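Local coordinates for protein PelA (Pseudomonas aeruginosa, PDB 5TCB) that probably cleaves glycosidic bonds with its family GH114 hydrolase domain, one part of a longer protein that probably also has deacetylase activity, at residues F43-L48 and G65-A70; L169-N174 and P184-A189; I231-Y236 and E255-F260. One frame throughout, in Å; residues are numbered along the deposited sequence.

Overall arrangement
The three contacts each join strands of one eight-stranded parallel sheet, in which strand order follows chain order, as in a (beta/alpha)8 barrel. Contact 1 pairs strands 45-48 and 67-73, contact 2 strands 170-174 and 187-192, and contact 3 strands 231-236 and 258-262; they follow one another along the chain without overlap. Their centres lie about 14 Å (1 and 2), 15 Å (1 and 3) and 16 Å (2 and 3) apart, spread around the barrel wall. Contacts 1 and 3 are beta-alpha-beta units, whereas no helix lies between the segments of contact 2. In the interior of this glycoside hydrolase domain Phe172 touches both Trp45 and Val232, and Phe43 reaches Phe260, so all three contacts are in touch.

Contact 1. Residues F43-L48 and G65-A70; sequences FDWVVL and GSTPFA
Trp45 and Phe69 form the main side-chain contact. The end of the Phe69 ring reaches over one face of the indole, with CZ 3.4 Å above its plane and offset toward the rim; the two ring planes meet obliquely, at 40°. Thr67 lies alongside Trp45 and brings CB to 3.7 Å from Trp45 CD1, while Val47 CG2 packs on Phe69 CB. Backbone hydrogen bonds run in parallel-strand alternation: Thr67 N to Asp44 O, Val46 N to Thr67 O (3.0 Å), Phe69 N to Val46 O (2.7 Å, nearly straight at 168°) and Leu48 N to Phe69 O. Strand 45-48, helix 55-63 and strand 67-73 make one beta-alpha-beta unit of the (beta/alpha)8 barrel: Trp45, Val47, Thr67 and Phe69 share the inner face, and Val46, Leu48, Pro68 and Ala70 the outer. On that outer side Leu48 and Pro68 also touch helix 55-63. Two further polar links tie the strand entrances. Ser66 OG, held anti to its own backbone N (chi1 -169°), donates to Phe43 O at 2.8 Å. A water bridges Asp44 OD1, Gly65 O and Thr67 OG1, each 2.7 Å away, and Asp44 OD2 accepts from Ser25 N.

Contact 2. Residues L169-N174 and P184-A189; sequences LKLFFN and PGVASA
A chi1 of -78° sets Phe173 CG beside the backbone N and opposite the carbonyl carbon, and turns one ring face to Ala187, whose CB sits over its centre, 3.8 Å from the centroid, in a CH-pi contact. Phe172 takes the other setting, CG opposite the backbone N (chi1 -179°), which carries CD1 to 3.8 Å from Ala189 CB and sets the ring edge-on to Ala189 O. Val186 CG1 fills the angle between Leu171 CD1 (3.9 Å) and Phe173 CZ (4.1 Å). Strands 170-174 and 187-192 are neighbours in the barrel wall: Phe172 and Ala189 face the interior, where both also touch Trp45, while Leu171 and Phe173 pack outward on helix 145-165. Segment 184-189 turns a corner at Ser188, and two backbone bonds join it to strand 170-174: Ser188 N to Leu171 O, 2.8 Å and almost straight at 170°, and Phe173 N to Ala189 O, 3.0 Å and more bent. Ala189 N, buried between them, has no hydrogen-bond partner in the model. Ahead of the corner a water takes the place of direct pairing; it accepts from Leu171 N, donates to Val186 O at 2.6 Å and bonds to Ser188 OG, whose hydroxyl lies against the Lys170 CB and CG methylenes.

Contact 3. Residues I231-Y236 and E255-F260; sequences IVAIDY and EGYVPF
Ile231 and Tyr257 lie side by side and point the same way, so that Ile231 CG2 meets the rim of the phenol in the plane of the ring, 3.6 Å from Tyr257 CD2. A chi1 of -50° sets Ile231 CG1 beside the backbone N and opposite the carbonyl carbon, which leaves CG2 anti to N and alongside the ring. Ala233 reaches the root of the same side chain, its CB 3.9 Å from Tyr257 CB, oblique to the ring. Tyr257 is thus met at its edge and its base by two residues of one strand, while its hydroxyl bonds to Arg225 of helix 211-226, the helix against which Ile231 and Tyr257 both pack. Strand 231-236, helix 242-254 and strand 258-262 form a beta-alpha-beta unit, the last of the (beta/alpha)8 barrel, and its outer face also presents Pro259 to helix 242-254. On the inner face Val232 and Val258 are set obliquely, Val232 CG2 4.2 Å from Val258 CB, whereas the Phe260 ring leads away toward Ala28 and Phe29 of strand 27-30, across to the first strand, consistent with closure of the barrel. Four backbone hydrogen bonds hold the strands in parallel register. Val258 N to Ile231 O (2.9 Å) is almost straight at 173°; Ala233 N to Val258 O measures 3.1 Å. Phe260 N to Ala233 O and Asp235 N to Phe260 O continue the ladder. A water accepts from Ile231 N and donates to Gly256 O (2.7 Å), at the Schellman turn that ends helix 242-254. The Asp235 carboxylate takes backbone N-H groups of Ile195, His196 and Ala197.

Contact 1. Residues F43-L48 and G65-A70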
loop_
_atom_site.group_PDB
_atom_site.type_symbol
_atom_site.label_atom_id
_atom_site.label_comp_id
_atom_site.label_asym_id
_atom_site.label_seq_id
_atom_site.Cartn_x
_atom_site.Cartn_y
_atom_site.Cartn_z
ATOM N N PHE A 43 -1.612 11.676 13.142
ATOM C CA PHE A 43 -1.951 10.279 12.885
ATOM C C PHE A 43 -0.794 9.408 13.362
ATOM O O PHE A 43 0.363 9.818 13.334
ATOM C CB PHE A 43 -2.214 10.032 11.385
ATOM C CG PHE A 43 -3.441 10.724 10.848
ATOM C CD1 PHE A 43 -3.380 12.055 10.443
ATOM C CD2 PHE A 43 -4.631 10.037 10.695
ATOM C CE1 PHE A 43 -4.492 12.684 9.917
ATOM C CE2 PHE A 43 -5.756 10.666 10.175
ATOM C CZ PHE A 43 -5.668 12.007 9.784
ATOM N N ASP A 44 -1.124 8.197 13.833
ATOM C CA ASP A 44 -0.112 7.297 14.392
ATOM C C ASP A 44 0.846 6.812 13.303
ATOM O O ASP A 44 2.072 6.902 13.440
ATOM C CB ASP A 44 -0.831 6.147 15.092
ATOM C CG ASP A 44 0.086 5.252 15.909
ATOM O OD1 ASP A 44 1.196 5.684 16.294
ATOM O OD2 ASP A 44 -0.340 4.133 16.250
ATOM N N TRP A 45 0.304 6.271 12.221
ATOM C CA TRP A 45 1.071 5.891 11.039
ATOM C C TRP A 45 0.668 6.790 9.880
ATOM O O TRP A 45 -0.535 7.073 9.694
ATOM C CB TRP A 45 0.810 4.427 10.644
ATOM C CG TRP A 45 1.392 3.366 11.510
ATOM C CD1 TRP A 45 1.925 3.487 12.757
ATOM C CD2 TRP A 45 1.491 1.973 11.171
ATOM N NE1 TRP A 45 2.345 2.260 13.214
ATOM C CE2 TRP A 45 2.100 1.320 12.237
ATOM C CE3 TRP A 45 1.145 1.234 10.029
ATOM C CZ2 TRP A 45 2.353 -0.058 12.224
ATOM C CZ3 TRP A 45 1.394 -0.111 10.016
ATOM C CH2 TRP A 45 2.002 -0.745 11.090
ATOM N N VAL A 46 1.661 7.251 9.128
ATOM C CA VAL A 46 1.428 8.075 7.946
ATOM C C VAL A 46 2.203 7.469 6.782
ATOM O O VAL A 46 3.418 7.284 6.878
ATOM C CB VAL A 46 1.831 9.540 8.164
ATOM C CG1 VAL A 46 1.486 10.358 6.943
ATOM C CG2 VAL A 46 1.110 10.109 9.357
ATOM N N VAL A 47 1.499 7.177 5.692
ATOM C CA VAL A 47 2.096 6.665 4.466
ATOM C C VAL A 47 2.164 7.787 3.443
ATOM O O VAL A 47 1.158 8.439 3.153
ATOM C CB VAL A 47 1.283 5.488 3.922
ATOM C CG1 VAL A 47 1.954 4.949 2.644
ATOM C CG2 VAL A 47 1.123 4.378 4.962
ATOM N N LEU A 48 3.353 8.014 2.898
ATOM C CA LEU A 48 3.642 9.152 2.044
ATOM C C LEU A 48 4.310 8.710 0.753
ATOM O O LEU A 48 5.024 7.700 0.712
ATOM C CB LEU A 48 4.584 10.132 2.732
ATOM C CG LEU A 48 4.053 10.595 4.081
ATOM C CD1 LEU A 48 5.137 10.542 5.116
ATOM C CD2 LEU A 48 3.467 11.959 3.933
ATOM N N GLY A 65 5.843 12.225 17.038
ATOM C CA GLY A 65 5.277 10.985 17.517
ATOM C C GLY A 65 4.674 10.095 16.455
ATOM O O GLY A 65 4.087 9.058 16.804
ATOM N N SER A 66 4.751 10.488 15.187
ATOM C CA SER A 66 4.186 9.705 14.101
ATOM C C SER A 66 5.221 8.729 13.547
ATOM O O SER A 66 6.425 8.854 13.780
ATOM C CB SER A 66 3.669 10.658 13.016
ATOM O OG SER A 66 2.897 9.966 12.060
ATOM N N THR A 67 4.719 7.703 12.879
ATOM C CA THR A 67 5.550 6.671 12.266
ATOM C C THR A 67 5.414 6.793 10.756
ATOM O O THR A 67 4.354 6.450 10.210
ATOM C CB THR A 67 5.127 5.276 12.747
ATOM O OG1 THR A 67 5.284 5.181 14.163
ATOM C CG2 THR A 67 5.984 4.181 12.169
ATOM N N PRO A 68 6.414 7.322 10.059
ATOM C CA PRO A 68 6.267 7.565 8.624
ATOM C C PRO A 68 6.719 6.389 7.781
ATOM O O PRO A 68 7.783 5.809 7.998
ATOM C CB PRO A 68 7.151 8.793 8.398
ATOM C CG PRO A 68 8.263 8.620 9.372
ATOM C CD PRO A 68 7.602 8.001 10.605
ATOM N N PHE A 69 5.872 6.064 6.812
ATOM C CA PHE A 69 6.093 4.992 5.837
ATOM C C PHE A 69 6.214 5.590 4.444
ATOM O O PHE A 69 5.471 6.510 4.093
ATOM C CB PHE A 69 4.923 4.002 5.805
ATOM C CG PHE A 69 4.772 3.173 7.042
ATOM C CD1 PHE A 69 4.283 3.731 8.199
ATOM C CD2 PHE A 69 5.115 1.819 7.047
ATOM C CE1 PHE A 69 4.143 2.952 9.351
ATOM C CE2 PHE A 69 4.969 1.051 8.145
ATOM C CZ PHE A 69 4.488 1.609 9.324
ATOM N N ALA A 70 7.122 5.042 3.634
ATOM C CA ALA A 70 7.257 5.436 2.237
ATOM C C ALA A 70 6.552 4.429 1.325
ATOM O O ALA A 70 6.698 3.205 1.493
ATOM C CB ALA A 70 8.726 5.545 1.843
HETATM O O HOH W 1 3.789 6.516 16.031
#

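Contact 2. Residues L169-N174 and P184-A189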
loop_
_atom_site.group_PDB
_atom_site.type_symbol
_atom_site.label_atom_id
_atom_site.label_comp_id
_atom_site.label_asym_id
_atom_site.label_seq_id
_atom_site.Cartn_x
_atom_site.Cartn_y
_atom_site.Cartn_z
ATOM N N LEU A 169 12.935 -1.527 8.785
ATOM C CA LEU A 169 11.752 -1.030 8.095
ATOM C C LEU A 169 10.559 -1.915 8.414
ATOM O O LEU A 169 10.529 -3.100 8.043
ATOM C CB LEU A 169 11.989 -0.978 6.584
ATOM C CG LEU A 169 13.047 0.007 6.124
ATOM C CD1 LEU A 169 13.212 -0.102 4.632
ATOM C CD2 LEU A 169 12.609 1.425 6.497
ATOM N N LYS A 170 9.547 -1.339 9.056
ATOM C CA LYS A 170 8.279 -2.056 9.177
ATOM C C LYS A 170 7.655 -2.186 7.806
ATOM O O LYS A 170 7.630 -1.219 7.044
ATOM C CB LYS A 170 7.314 -1.311 10.101
ATOM C CG LYS A 170 7.743 -1.268 11.536
ATOM C CD LYS A 170 6.701 -0.577 12.393
ATOM C CE LYS A 170 7.116 -0.537 13.841
ATOM N NZ LYS A 170 6.875 -1.836 14.479
ATOM N N LEU A 171 7.157 -3.381 7.485
ATOM C CA LEU A 171 6.541 -3.642 6.187
ATOM C C LEU A 171 5.016 -3.677 6.344
ATOM O O LEU A 171 4.459 -4.540 7.023
ATOM C CB LEU A 171 7.080 -4.932 5.571
ATOM C CG LEU A 171 8.606 -4.990 5.395
ATOM C CD1 LEU A 171 9.000 -6.280 4.715
ATOM C CD2 LEU A 171 9.156 -3.774 4.641
ATOM N N PHE A 172 4.365 -2.714 5.710
ATOM C CA PHE A 172 2.931 -2.494 5.774
ATOM C C PHE A 172 2.424 -2.943 4.407
ATOM O O PHE A 172 2.632 -2.267 3.394
ATOM C CB PHE A 172 2.687 -1.015 6.095
ATOM C CG PHE A 172 1.254 -0.585 6.225
ATOM C CD1 PHE A 172 0.191 -1.463 6.217
ATOM C CD2 PHE A 172 1.010 0.766 6.387
ATOM C CE1 PHE A 172 -1.111 -0.978 6.331
ATOM C CE2 PHE A 172 -0.280 1.268 6.513
ATOM C CZ PHE A 172 -1.347 0.396 6.488
ATOM N N PHE A 173 1.843 -4.140 4.365
ATOM C CA PHE A 173 1.440 -4.740 3.095
ATOM C C PHE A 173 0.097 -4.162 2.642
ATOM O O PHE A 173 -0.824 -4.022 3.453
ATOM C CB PHE A 173 1.235 -6.248 3.230
ATOM C CG PHE A 173 2.477 -7.099 3.247
ATOM C CD1 PHE A 173 3.693 -6.629 3.682
ATOM C CD2 PHE A 173 2.389 -8.421 2.828
ATOM C CE1 PHE A 173 4.807 -7.476 3.707
ATOM C CE2 PHE A 173 3.472 -9.250 2.865
ATOM C CZ PHE A 173 4.681 -8.784 3.305
ATOM N N ASN A 174 -0.032 -3.879 1.349
ATOM C CA ASN A 174 -1.350 -3.733 0.704
ATOM C C ASN A 174 -1.780 -5.113 0.230
ATOM O O ASN A 174 -1.264 -5.634 -0.759
ATOM C CB ASN A 174 -1.324 -2.730 -0.436
ATOM C CG ASN A 174 -2.728 -2.309 -0.866
ATOM O OD1 ASN A 174 -3.711 -2.731 -0.239
ATOM N ND2 ASN A 174 -2.837 -1.484 -1.895
ATOM N N PRO A 184 5.397 -15.613 7.776
ATOM C CA PRO A 184 5.078 -15.296 9.174
ATOM C C PRO A 184 6.088 -14.326 9.758
ATOM O O PRO A 184 7.297 -14.444 9.532
ATOM C CB PRO A 184 5.134 -16.665 9.869
ATOM C CG PRO A 184 6.038 -17.483 8.994
ATOM C CD PRO A 184 5.704 -17.042 7.602
ATOM N N GLY A 185 5.577 -13.330 10.476
ATOM C CA GLY A 185 6.428 -12.361 11.139
ATOM C C GLY A 185 6.951 -11.237 10.271
ATOM O O GLY A 185 7.689 -10.384 10.773
ATOM N N VAL A 186 6.588 -11.189 8.995
ATOM C CA VAL A 186 7.194 -10.239 8.073
ATOM C C VAL A 186 6.406 -8.937 8.012
ATOM O O VAL A 186 6.998 -7.850 8.015
ATOM C CB VAL A 186 7.330 -10.882 6.676
ATOM C CG1 VAL A 186 7.841 -9.868 5.657
ATOM C CG2 VAL A 186 8.272 -12.058 6.735
ATOM N N ALA A 187 5.080 -9.027 7.900
ATOM C CA ALA A 187 4.216 -7.859 7.810
ATOM C C ALA A 187 3.825 -7.342 9.184
ATOM O O ALA A 187 3.499 -8.117 10.085
ATOM C CB ALA A 187 2.950 -8.180 7.022
ATOM N N SER A 188 3.841 -6.013 9.322
ATOM C CA SER A 188 3.414 -5.372 10.553
ATOM C C SER A 188 1.917 -5.052 10.558
ATOM O O SER A 188 1.332 -4.897 11.636
ATOM C CB SER A 188 4.218 -4.090 10.761
ATOM O OG SER A 188 5.541 -4.378 11.182
ATOM N N ALA A 189 1.315 -4.921 9.384
ATOM C CA ALA A 189 -0.109 -4.686 9.206
ATOM C C ALA A 189 -0.418 -4.978 7.750
ATOM O O ALA A 189 0.488 -5.032 6.909
ATOM C CB ALA A 189 -0.488 -3.242 9.561
HETATM O O HOH W 2 7.335 -5.606 9.382
#

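Contact 3. Residues I231-Y236 and E255-F260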
loop_
_atom_site.group_PDB
_atom_site.type_symbol
_atom_site.label_atom_id
_atom_site.label_comp_id
_atom_site.label_asym_id
_atom_site.label_seq_id
_atom_site.Cartn_x
_atom_site.Cartn_y
_atom_site.Cartn_z
ATOM N N ILE A 231 -5.364 -4.905 10.737
ATOM C CA ILE A 231 -5.951 -4.688 9.416
ATOM C C ILE A 231 -6.365 -3.229 9.280
ATOM O O ILE A 231 -7.136 -2.696 10.098
ATOM C CB ILE A 231 -7.153 -5.610 9.127
ATOM C CG1 ILE A 231 -6.806 -7.063 9.433
ATOM C CG2 ILE A 231 -7.592 -5.438 7.670
ATOM C CD1 ILE A 231 -8.000 -7.984 9.405
ATOM N N VAL A 232 -5.881 -2.599 8.221
ATOM C CA VAL A 232 -6.217 -1.227 7.884
ATOM C C VAL A 232 -7.207 -1.267 6.731
ATOM O O VAL A 232 -7.000 -1.976 5.736
ATOM C CB VAL A 232 -4.952 -0.429 7.520
ATOM C CG1 VAL A 232 -5.314 0.849 6.786
ATOM C CG2 VAL A 232 -4.150 -0.160 8.779
ATOM N N ALA A 233 -8.312 -0.566 6.889
ATOM C CA ALA A 233 -9.306 -0.396 5.845
ATOM C C ALA A 233 -9.064 0.936 5.155
ATOM O O ALA A 233 -9.106 1.981 5.803
ATOM C CB ALA A 233 -10.724 -0.438 6.419
ATOM N N ILE A 234 -8.816 0.900 3.847
ATOM C CA ILE A 234 -8.705 2.115 3.036
ATOM C C ILE A 234 -9.982 2.204 2.218
ATOM O O ILE A 234 -10.121 1.554 1.178
ATOM C CB ILE A 234 -7.476 2.119 2.119
ATOM C CG1 ILE A 234 -6.201 1.877 2.897
ATOM C CG2 ILE A 234 -7.389 3.482 1.424
ATOM C CD1 ILE A 234 -4.974 1.600 1.967
ATOM N N ASP A 235 -10.921 3.024 2.693
ATOM C CA ASP A 235 -12.186 3.264 2.028
ATOM C C ASP A 235 -12.203 4.670 1.437
ATOM O O ASP A 235 -11.409 5.540 1.793
ATOM C CB ASP A 235 -13.353 3.065 3.005
ATOM C CG ASP A 235 -13.714 1.593 3.193
ATOM O OD1 ASP A 235 -12.802 0.731 3.088
ATOM O OD2 ASP A 235 -14.904 1.310 3.437
ATOM N N TYR A 236 -13.137 4.881 0.512
ATOM C CA TYR A 236 -13.131 6.075 -0.324
ATOM C C TYR A 236 -14.493 6.748 -0.292
ATOM O O TYR A 236 -15.501 6.134 -0.668
ATOM C CB TYR A 236 -12.736 5.708 -1.763
ATOM C CG TYR A 236 -11.307 5.244 -1.853
ATOM C CD1 TYR A 236 -11.012 3.912 -2.074
ATOM C CD2 TYR A 236 -10.264 6.143 -1.717
ATOM C CE1 TYR A 236 -9.678 3.489 -2.156
ATOM C CE2 TYR A 236 -8.930 5.733 -1.769
ATOM C CZ TYR A 236 -8.661 4.410 -2.004
ATOM O OH TYR A 236 -7.336 4.024 -2.092
ATOM N N GLU A 255 -15.904 -2.692 13.724
ATOM C CA GLU A 255 -15.702 -3.969 13.059
ATOM C C GLU A 255 -14.261 -4.460 13.134
ATOM O O GLU A 255 -13.939 -5.490 12.528
ATOM C CB GLU A 255 -16.153 -3.851 11.602
ATOM C CG GLU A 255 -17.644 -3.562 11.501
ATOM C CD GLU A 255 -18.113 -3.224 10.104
ATOM O OE1 GLU A 255 -17.283 -3.191 9.177
ATOM O OE2 GLU A 255 -19.326 -2.973 9.937
ATOM N N GLY A 256 -13.392 -3.753 13.859
ATOM C CA GLY A 256 -12.053 -4.226 14.133
ATOM C C GLY A 256 -10.984 -3.689 13.209
ATOM O O GLY A 256 -9.824 -4.103 13.333
ATOM N N TYR A 257 -11.329 -2.769 12.314
ATOM C CA TYR A 257 -10.376 -2.187 11.373
ATOM C C TYR A 257 -9.803 -0.872 11.904
ATOM O O TYR A 257 -10.422 -0.166 12.700
ATOM C CB TYR A 257 -11.041 -1.922 10.018
ATOM C CG TYR A 257 -11.600 -3.146 9.357
ATOM C CD1 TYR A 257 -12.956 -3.375 9.362
ATOM C CD2 TYR A 257 -10.774 -4.083 8.753
ATOM C CE1 TYR A 257 -13.490 -4.471 8.769
ATOM C CE2 TYR A 257 -11.307 -5.208 8.162
ATOM C CZ TYR A 257 -12.666 -5.394 8.181
ATOM O OH TYR A 257 -13.229 -6.505 7.599
ATOM N N VAL A 258 -8.606 -0.532 11.443
ATOM C CA VAL A 258 -8.073 0.817 11.625
ATOM C C VAL A 258 -8.291 1.544 10.304
ATOM O O VAL A 258 -7.636 1.190 9.310
ATOM C CB VAL A 258 -6.594 0.799 12.008
ATOM C CG1 VAL A 258 -6.090 2.225 12.273
ATOM C CG2 VAL A 258 -6.393 -0.045 13.252
ATOM N N PRO A 259 -9.218 2.498 10.222
ATOM C CA PRO A 259 -9.613 3.025 8.914
ATOM C C PRO A 259 -8.925 4.309 8.494
ATOM O O PRO A 259 -8.491 5.098 9.329
ATOM C CB PRO A 259 -11.100 3.284 9.106
ATOM C CG PRO A 259 -11.172 3.755 10.531
ATOM C CD PRO A 259 -10.138 2.951 11.289
ATOM N N PHE A 260 -8.887 4.534 7.184
ATOM C CA PHE A 260 -8.667 5.851 6.614
ATOM C C PHE A 260 -9.641 5.999 5.474
ATOM O O PHE A 260 -9.657 5.160 4.570
ATOM C CB PHE A 260 -7.243 6.031 6.114
ATOM C CG PHE A 260 -6.914 7.441 5.644
ATOM C CD1 PHE A 260 -7.001 8.523 6.512
ATOM C CD2 PHE A 260 -6.442 7.658 4.350
ATOM C CE1 PHE A 260 -6.674 9.811 6.102
ATOM C CE2 PHE A 260 -6.110 8.941 3.936
ATOM C CZ PHE A 260 -6.198 10.017 4.800
HETATM O O HOH W 3 -7.146 -4.147 13.008
#